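PDB 1HCU: alpha-1,2-Mannosidase from Trichoderma reesei, which probably trims alpha-1,2-linked mannose residues from N-linked high-mannose glycans, using calcium as cofactor. Local coordinates for residues Ser397-Tyr402 and Leu458-Leu463; Leu413-Leu418 and Leu463-Glu468. One frame throughout, in Å; residues are numbered along the deposited sequence.

Contact 1: Ser397-Tyr402 and Leu458-Leu463; sequences SLYYAY and LKYAYL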
loop_
_atom_site.group_PDB
_atom_site.type_symbol
_atom_site.label_atom_id
_atom_site.label_comp_id
_atom_site.label_asym_id
_atom_site.label_seq_id
_atom_site.Cartn_x
_atom_site.Cartn_y
_atom_site.Cartn_z
ATOM N N SER A 397 0.471 0.709 9.751
ATOM C CA SER A 397 1.048 1.689 10.657
ATOM C C SER A 397 1.259 1.158 12.072
ATOM O O SER A 397 2.273 1.462 12.699
ATOM C CB SER A 397 0.207 2.965 10.665
ATOM O OG SER A 397 0.342 3.624 9.417
ATOM N N LEU A 398 0.317 0.359 12.566
ATOM C CA LEU A 398 0.452 -0.213 13.891
ATOM C C LEU A 398 1.689 -1.103 13.901
ATOM O O LEU A 398 2.457 -1.109 14.866
ATOM C CB LEU A 398 -0.787 -1.035 14.249
ATOM C CG LEU A 398 -2.068 -0.215 14.449
ATOM C CD1 LEU A 398 -3.265 -1.157 14.537
ATOM C CD2 LEU A 398 -1.944 0.634 15.712
ATOM N N TYR A 399 1.886 -1.851 12.822
ATOM C CA TYR A 399 3.042 -2.725 12.723
ATOM C C TYR A 399 4.339 -1.926 12.880
ATOM O O TYR A 399 5.181 -2.276 13.709
ATOM C CB TYR A 399 3.019 -3.487 11.392
ATOM C CG TYR A 399 4.314 -4.191 11.068
ATOM C CD1 TYR A 399 5.164 -3.694 10.081
ATOM C CD2 TYR A 399 4.715 -5.329 11.770
ATOM C CE1 TYR A 399 6.377 -4.305 9.805
ATOM C CE2 TYR A 399 5.934 -5.949 11.500
ATOM C CZ TYR A 399 6.759 -5.431 10.518
ATOM O OH TYR A 399 7.980 -6.016 10.253
ATOM N N TYR A 400 4.501 -0.850 12.107
ATOM C CA TYR A 400 5.709 -0.029 12.216
ATOM C C TYR A 400 5.887 0.531 13.628
ATOM O O TYR A 400 7.013 0.564 14.149
ATOM C CB TYR A 400 5.688 1.142 11.232
ATOM C CG TYR A 400 6.076 0.792 9.812
ATOM C CD1 TYR A 400 5.114 0.393 8.884
ATOM C CD2 TYR A 400 7.411 0.882 9.389
ATOM C CE1 TYR A 400 5.462 0.096 7.572
ATOM C CE2 TYR A 400 7.773 0.583 8.073
ATOM C CZ TYR A 400 6.787 0.193 7.170
ATOM O OH TYR A 400 7.113 -0.068 5.862
ATOM N N ALA A 401 4.783 0.979 14.235
ATOM C CA ALA A 401 4.817 1.537 15.589
ATOM C C ALA A 401 5.422 0.526 16.569
ATOM O O ALA A 401 6.261 0.882 17.410
ATOM C CB ALA A 401 3.413 1.935 16.035
ATOM N N TYR A 402 5.019 -0.735 16.439
ATOM C CA TYR A 402 5.537 -1.792 17.300
ATOM C C TYR A 402 7.020 -2.075 17.016
ATOM O O TYR A 402 7.822 -2.177 17.941
ATOM C CB TYR A 402 4.716 -3.086 17.130
ATOM C CG TYR A 402 5.288 -4.240 17.917
ATOM C CD1 TYR A 402 6.014 -5.251 17.290
ATOM C CD2 TYR A 402 5.207 -4.261 19.313
ATOM C CE1 TYR A 402 6.652 -6.240 18.023
ATOM C CE2 TYR A 402 5.844 -5.247 20.057
ATOM C CZ TYR A 402 6.569 -6.229 19.407
ATOM O OH TYR A 402 7.246 -7.171 20.142
ATOM N N LEU A 458 -3.221 -9.322 5.848
ATOM C CA LEU A 458 -2.807 -10.549 6.535
ATOM C C LEU A 458 -1.295 -10.632 6.764
ATOM O O LEU A 458 -0.834 -11.273 7.710
ATOM C CB LEU A 458 -3.315 -11.778 5.763
ATOM C CG LEU A 458 -4.845 -11.969 5.783
ATOM C CD1 LEU A 458 -5.250 -13.154 4.895
ATOM C CD2 LEU A 458 -5.307 -12.223 7.215
ATOM N N LYS A 459 -0.529 -9.970 5.901
ATOM C CA LYS A 459 0.925 -9.948 6.003
ATOM C C LYS A 459 1.366 -9.107 7.213
ATOM O O LYS A 459 2.114 -9.579 8.059
ATOM C CB LYS A 459 1.516 -9.373 4.705
ATOM C CG LYS A 459 3.015 -9.100 4.747
ATOM C CD LYS A 459 3.815 -10.197 4.109
ATOM C CE LYS A 459 4.311 -9.832 2.709
ATOM N NZ LYS A 459 3.245 -9.691 1.675
ATOM N N TYR A 460 0.905 -7.863 7.300
ATOM C CA TYR A 460 1.297 -7.020 8.427
ATOM C C TYR A 460 0.766 -7.570 9.751
ATOM O O TYR A 460 1.475 -7.546 10.757
ATOM C CB TYR A 460 0.827 -5.573 8.222
ATOM C CG TYR A 460 1.572 -4.835 7.118
ATOM C CD1 TYR A 460 2.958 -4.654 7.178
ATOM C CD2 TYR A 460 0.893 -4.345 6.003
ATOM C CE1 TYR A 460 3.645 -4.006 6.143
ATOM C CE2 TYR A 460 1.567 -3.697 4.971
ATOM C CZ TYR A 460 2.940 -3.531 5.041
ATOM O OH TYR A 460 3.607 -2.907 4.005
ATOM N N ALA A 461 -0.471 -8.072 9.744
ATOM C CA ALA A 461 -1.075 -8.625 10.950
ATOM C C ALA A 461 -0.234 -9.790 11.484
ATOM O O ALA A 461 0.011 -9.903 12.687
ATOM C CB ALA A 461 -2.499 -9.093 10.660
ATOM N N TYR A 462 0.221 -10.641 10.575
ATOM C CA TYR A 462 1.036 -11.784 10.938
ATOM C C TYR A 462 2.418 -11.388 11.470
ATOM O O TYR A 462 2.840 -11.846 12.534
ATOM C CB TYR A 462 1.213 -12.684 9.726
ATOM C CG TYR A 462 2.113 -13.853 9.991
ATOM C CD1 TYR A 462 1.687 -14.909 10.788
ATOM C CD2 TYR A 462 3.401 -13.896 9.467
ATOM C CE1 TYR A 462 2.514 -15.978 11.062
ATOM C CE2 TYR A 462 4.242 -14.966 9.736
ATOM C CZ TYR A 462 3.786 -16.002 10.535
ATOM O OH TYR A 462 4.595 -17.072 10.803
ATOM N N LEU A 463 3.116 -10.538 10.721
ATOM C CA LEU A 463 4.459 -10.107 11.086
ATOM C C LEU A 463 4.556 -9.415 12.435
ATOM O O LEU A 463 5.593 -9.481 13.099
ATOM C CB LEU A 463 5.036 -9.190 9.994
ATOM C CG LEU A 463 5.295 -9.885 8.648
ATOM C CD1 LEU A 463 5.762 -8.863 7.602
ATOM C CD2 LEU A 463 6.340 -10.980 8.845
HETATM O O HOH W 1 5.179 -0.263 4.157
#
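Tyr399 and Tyr460 mark the nearest approach of the two helical segments 397-402 and 458-463, with 6.3 Å from Tyr399 CA to Tyr460 CA. The side chain of Tyr399 reaches across the gap. Its CG lies anti to the backbone N (chi1 168°), which swings the ring toward the other helix. The ring touches two residues there. On one side Tyr399 CD1 meets Tyr460 CD1 at 3.8 Å. On the other Tyr399 CE2 rests 3.7 Å from Leu463 CB. The two tyrosine side chains cross at about a right angle, but their ring planes are inclined by 40°. Polar atoms join at one point. A water lies 2.6 Å from Tyr400 OH, in the plane of that ring, and 3.1 Å from Tyr460 OH, and so bridges the two hydroxyls. The side chain of Tyr460 is about 7 Å from the bound calcium ion, so this end of the contact lies near the metal site. Tyr399 OH is hydrogen-bonded to Val473 N. This is a helix-helix contact within the (alpha/alpha)7 barrel of glycosyl hydrolase family 47. Helix 393-405 is backed by helices 326-344 and 408-425. Helix 451-465 leans on helix 13-33 through Leu458, Ala461 and Tyr462.

Contact 2: Leu413-Leu418 and Leu463-Glu468; sequences LAWEAL and LIFAEE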
loop_
_atom_site.group_PDB
_atom_site.type_symbol
_atom_site.label_atom_id
_atom_site.label_comp_id
_atom_site.label_asym_id
_atom_site.label_seq_id
_atom_site.Cartn_x
_atom_site.Cartn_y
_atom_site.Cartn_z
ATOM N N LEU A 413 -3.272 -3.435 20.098
ATOM C CA LEU A 413 -4.121 -2.622 19.240
ATOM C C LEU A 413 -4.349 -3.337 17.913
ATOM O O LEU A 413 -5.478 -3.422 17.436
ATOM C CB LEU A 413 -3.484 -1.251 19.000
ATOM C CG LEU A 413 -3.281 -0.422 20.269
ATOM C CD1 LEU A 413 -2.619 0.895 19.905
ATOM C CD2 LEU A 413 -4.623 -0.189 20.965
ATOM N N ALA A 414 -3.275 -3.862 17.328
ATOM C CA ALA A 414 -3.368 -4.583 16.059
ATOM C C ALA A 414 -4.301 -5.780 16.206
ATOM O O ALA A 414 -5.122 -6.058 15.322
ATOM C CB ALA A 414 -1.987 -5.053 15.617
ATOM N N TRP A 415 -4.167 -6.478 17.331
ATOM C CA TRP A 415 -4.982 -7.649 17.627
ATOM C C TRP A 415 -6.444 -7.230 17.706
ATOM O O TRP A 415 -7.328 -7.922 17.198
ATOM C CB TRP A 415 -4.542 -8.278 18.955
ATOM C CG TRP A 415 -5.324 -9.493 19.336
ATOM C CD1 TRP A 415 -6.016 -9.692 20.496
ATOM C CD2 TRP A 415 -5.503 -10.681 18.554
ATOM N NE1 TRP A 415 -6.615 -10.928 20.486
ATOM C CE2 TRP A 415 -6.317 -11.556 19.305
ATOM C CE3 TRP A 415 -5.054 -11.092 17.290
ATOM C CZ2 TRP A 415 -6.692 -12.819 18.837
ATOM C CZ3 TRP A 415 -5.427 -12.351 16.823
ATOM C CH2 TRP A 415 -6.239 -13.198 17.596
ATOM N N GLU A 416 -6.701 -6.095 18.346
ATOM C CA GLU A 416 -8.065 -5.600 18.445
ATOM C C GLU A 416 -8.558 -5.286 17.039
ATOM O O GLU A 416 -9.735 -5.488 16.732
ATOM C CB GLU A 416 -8.128 -4.344 19.317
ATOM C CG GLU A 416 -7.940 -4.603 20.804
ATOM C CD GLU A 416 -7.713 -3.322 21.596
ATOM O OE1 GLU A 416 -8.372 -2.304 21.284
ATOM O OE2 GLU A 416 -6.882 -3.338 22.534
ATOM N N ALA A 417 -7.650 -4.806 16.187
ATOM C CA ALA A 417 -7.988 -4.472 14.804
ATOM C C ALA A 417 -8.303 -5.734 13.990
ATOM O O ALA A 417 -9.351 -5.799 13.340
ATOM C CB ALA A 417 -6.850 -3.679 14.148
ATOM N N LEU A 418 -7.417 -6.734 14.028
ATOM C CA LEU A 418 -7.664 -7.974 13.290
ATOM C C LEU A 418 -8.970 -8.611 13.777
ATOM O O LEU A 418 -9.811 -8.987 12.966
ATOM C CB LEU A 418 -6.516 -8.994 13.458
ATOM C CG LEU A 418 -6.818 -10.354 12.777
ATOM C CD1 LEU A 418 -6.246 -10.392 11.367
ATOM C CD2 LEU A 418 -6.258 -11.500 13.591
ATOM N N LEU A 463 3.116 -10.538 10.721
ATOM C CA LEU A 463 4.459 -10.107 11.086
ATOM C C LEU A 463 4.556 -9.415 12.435
ATOM O O LEU A 463 5.593 -9.481 13.099
ATOM C CB LEU A 463 5.036 -9.190 9.994
ATOM C CG LEU A 463 5.295 -9.885 8.648
ATOM C CD1 LEU A 463 5.762 -8.863 7.602
ATOM C CD2 LEU A 463 6.340 -10.980 8.845
ATOM N N ILE A 464 3.486 -8.755 12.856
ATOM C CA ILE A 464 3.533 -8.079 14.137
ATOM C C ILE A 464 3.492 -9.079 15.314
ATOM O O ILE A 464 3.916 -8.750 16.425
ATOM C CB ILE A 464 2.404 -7.017 14.237
ATOM C CG1 ILE A 464 2.741 -6.021 15.349
ATOM C CG2 ILE A 464 1.061 -7.682 14.452
ATOM C CD1 ILE A 464 1.833 -4.807 15.383
ATOM N N PHE A 465 3.021 -10.305 15.058
ATOM C CA PHE A 465 2.952 -11.350 16.092
ATOM C C PHE A 465 4.007 -12.451 15.843
ATOM O O PHE A 465 4.321 -13.242 16.734
ATOM C CB PHE A 465 1.552 -12.001 16.118
ATOM C CG PHE A 465 0.408 -11.021 16.318
ATOM C CD1 PHE A 465 0.354 -10.204 17.452
ATOM C CD2 PHE A 465 -0.622 -10.927 15.377
ATOM C CE1 PHE A 465 -0.703 -9.318 17.643
ATOM C CE2 PHE A 465 -1.683 -10.040 15.559
ATOM C CZ PHE A 465 -1.728 -9.231 16.697
ATOM N N ALA A 466 4.548 -12.478 14.627
ATOM C CA ALA A 466 5.532 -13.477 14.207
ATOM C C ALA A 466 6.931 -13.366 14.803
ATOM O O ALA A 466 7.264 -12.400 15.489
ATOM C CB ALA A 466 5.638 -13.482 12.676
ATOM N N GLU A 467 7.743 -14.377 14.508
ATOM C CA GLU A 467 9.120 -14.463 14.978
ATOM C C GLU A 467 10.010 -13.559 14.130
ATOM O O GLU A 467 9.650 -13.185 13.014
ATOM C CB GLU A 467 9.622 -15.908 14.862
ATOM C CG GLU A 467 8.754 -16.958 15.558
ATOM C CD GLU A 467 8.910 -16.954 17.075
ATOM O OE1 GLU A 467 10.066 -17.050 17.560
ATOM O OE2 GLU A 467 7.879 -16.864 17.781
ATOM N N GLU A 468 11.182 -13.224 14.657
ATOM C CA GLU A 468 12.123 -12.370 13.940
ATOM C C GLU A 468 12.609 -12.971 12.620
ATOM O O GLU A 468 12.656 -14.186 12.460
ATOM C CB GLU A 468 13.340 -12.075 14.819
ATOM C CG GLU A 468 13.140 -10.967 15.823
ATOM C CD GLU A 468 12.705 -9.663 15.162
ATOM O OE1 GLU A 468 13.275 -9.299 14.103
ATOM O OE2 GLU A 468 11.795 -9.002 15.711
#
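Phe465, near the C-terminal end of helix 451-465, reaches toward Trp415 and Ala414 on helix 408-425. Its CB points at the other segment, and its CG lies beside the backbone N, anti to the carbonyl carbon (chi1 -56°). From there the ring extends until its far end meets the helix. Phe465 CE1 passes 4.2 Å from Trp415 CB. Phe465 CE2 lies 3.9 Å from Trp415 CE3. Phe465 CZ, at the tip, is 3.7 Å from Trp415 CB and 4.3 Å from Ala414 CB. The backbone N of Trp415 also sits at the edge of the Phe465 ring, in its plane, in van der Waals contact. The indole presents an edge to the face of Phe465 in an offset edge-to-face pair, with planes at 86°. Ile464 CD1 lies 3.8 Å from Ala414 CB, and Ile464 CG2 sits 3.6 Å above the Phe465 ring plane, over its centre. That methyl backs the ring and should limit its tilting. Arg15, on helix 13-33, makes a cation-pi contact with Trp415. Gln411 NE2 is hydrogen-bonded to Ile464 O. The contact joins two helices of the family 47 (alpha/alpha)7 barrel. Between the two segments themselves the contact is apolar. It therefore depends on close fit and aromatic edge-to-face attraction, while polar links come from outside the pair.

Helix 393-405 comes first in the chain, and helix 408-425 follows directly. Helix 451-465 then returns to meet both. Contact 1 closes a loop with 55 residues between 402 and 458, and contact 2 one with 44 between 418 and 463. The segments alternate along the chain, so the loops cross rather than nest. Their centres are about 6 Å apart, and they share Leu463, which touches its partner in contact 1 only. Ile464 CD1 of contact 2 also lies 3.6 Å from Tyr399 CA of contact 1. Together they tie three helices of the family 47 fold into one cluster. Contact 1 lies toward the calcium and contact 2 farther out, away from the active site.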